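Local coordinates for protein beta-galactosidase (Trichoderma reesei, PDB 3OG2) that probably hydrolyses terminal non-reducing beta-D-galactose residues from beta-D-galactosides, as a glycoprotein of glycoside hydrolase family 35, at residues S740-W743 with F748-S751. Numbering follows the deposited sequence.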
loop_
_atom_site.group_PDB
_atom_site.type_symbol
_atom_site.label_atom_id
_atom_site.label_comp_id
_atom_site.label_asym_id
_atom_site.label_seq_id
_atom_site.Cartn_x
_atom_site.Cartn_y
_atom_site.Cartn_z
ATOM N N SER A 740 20.377 -14.611 16.394
ATOM C CA SER A 740 21.265 -15.703 16.013
ATOM C C SER A 740 21.421 -16.657 17.205
ATOM O O SER A 740 21.338 -16.198 18.363
ATOM C CB SER A 740 22.598 -15.189 15.509
ATOM O OG SER A 740 23.303 -14.345 16.397
ATOM N N SER A 741 21.635 -17.913 16.948
ATOM C CA SER A 741 21.795 -18.920 17.994
ATOM C C SER A 741 22.988 -19.814 17.634
ATOM O O SER A 741 23.230 -20.068 16.438
ATOM C CB SER A 741 20.545 -19.790 18.088
ATOM O OG SER A 741 19.433 -19.016 18.505
ATOM N N VAL A 742 23.671 -20.324 18.651
ATOM C CA VAL A 742 24.929 -21.084 18.474
ATOM C C VAL A 742 24.898 -22.381 19.279
ATOM O O VAL A 742 24.566 -22.337 20.475
ATOM C CB VAL A 742 26.130 -20.246 18.931
ATOM C CG1 VAL A 742 27.453 -21.011 18.798
ATOM C CG2 VAL A 742 26.170 -18.899 18.169
ATOM N N TRP A 743 25.247 -23.482 18.643
ATOM C CA TRP A 743 25.488 -24.769 19.301
ATOM C C TRP A 743 26.892 -25.229 18.999
ATOM O O TRP A 743 27.432 -24.968 17.904
ATOM C CB TRP A 743 24.521 -25.818 18.718
ATOM C CG TRP A 743 23.103 -25.624 19.207
ATOM C CD1 TRP A 743 22.533 -26.308 20.251
ATOM C CD2 TRP A 743 22.112 -24.740 18.694
ATOM N NE1 TRP A 743 21.235 -25.873 20.400
ATOM C CE2 TRP A 743 20.930 -24.907 19.467
ATOM C CE3 TRP A 743 22.103 -23.816 17.645
ATOM C CZ2 TRP A 743 19.753 -24.186 19.240
ATOM C CZ3 TRP A 743 20.913 -23.088 17.412
ATOM C CH2 TRP A 743 19.772 -23.285 18.208
ATOM N N PHE A 748 23.914 -26.431 23.485
ATOM C CA PHE A 748 23.519 -25.046 23.253
ATOM C C PHE A 748 24.548 -24.151 23.928
ATOM O O PHE A 748 24.878 -24.292 25.108
ATOM C CB PHE A 748 22.136 -24.818 23.827
ATOM C CG PHE A 748 21.699 -23.358 23.671
ATOM C CD1 PHE A 748 21.587 -22.757 22.437
ATOM C CD2 PHE A 748 21.383 -22.625 24.807
ATOM C CE1 PHE A 748 21.151 -21.437 22.276
ATOM C CE2 PHE A 748 20.983 -21.299 24.694
ATOM C CZ PHE A 748 20.855 -20.686 23.429
ATOM N N ILE A 749 25.039 -23.175 23.154
ATOM C CA ILE A 749 26.024 -22.221 23.696
ATOM C C ILE A 749 25.351 -20.918 23.998
ATOM O O ILE A 749 25.583 -20.330 25.075
ATOM C CB ILE A 749 27.157 -22.058 22.676
ATOM C CG1 ILE A 749 27.901 -23.386 22.489
ATOM C CG2 ILE A 749 28.151 -20.962 23.026
ATOM C CD1 ILE A 749 28.618 -23.818 23.730
ATOM N N GLY A 750 24.526 -20.366 23.123
ATOM C CA GLY A 750 23.935 -19.072 23.464
ATOM C C GLY A 750 23.214 -18.489 22.250
ATOM O O GLY A 750 23.395 -18.946 21.149
ATOM N N SER A 751 22.410 -17.472 22.522
ATOM C CA SER A 751 21.737 -16.738 21.477
ATOM C C SER A 751 21.935 -15.232 21.660
ATOM O O SER A 751 21.969 -14.733 22.809
ATOM C CB SER A 751 20.200 -16.955 21.535
ATOM O OG SER A 751 19.914 -18.281 21.134
#
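Val742 and Gly750 are a hydrogen-bonded pair between the antiparallel strands 740-743 and 748-751, whose segment axes pass 4.6 Å apart, their N-to-C directions at 165°. The Val742 N-H gives a 2.9 Å bond to Gly750 O. Its carbonyl oxygen, turned to the same strand, takes two donors: Ile749 N at 2.8 Å from Val742 O and, more weakly, Gly750 N at 3.3 Å. Two residues thus face one, the definition of a classic beta bulge, and the register slips by a residue before Trp743 pairs with Phe748. The bulge's second residue, Gly750, has backbone angles at which a CB would collide with the preceding carbonyl oxygen, so glycine suits this position. The hairpin belongs to a five-stranded antiparallel sheet in an all-beta domain; 747-752 is an outermost strand, and 740-744 also bonds to strand 775-782.

Ser741, Trp743, Phe748 and Ser751 share one face of the sheet. The two rings are inclined, with planes 57° apart: Phe748 CD1 sits over one face of the indole, 3.7 Å from Trp743 CE2. The Phe748 ring folds back over the bulge because chi1 (177°) sets CG opposite the backbone N, and Gly750 N lies 3.6 Å from the ring plane, above its centre. Farther along, Ser741 OG donates to Ser751 OG at 2.8 Å; Trp961 NE1 and Leu963 O also bond to Ser741 OG and Ser751 OG, respectively. Val742 points to the opposite face; its CG1 packs 4.0 Å from CB of Ile749, whose side chain starts out toward the neighbouring strand, and both touch Tyr765 of strand 760-767.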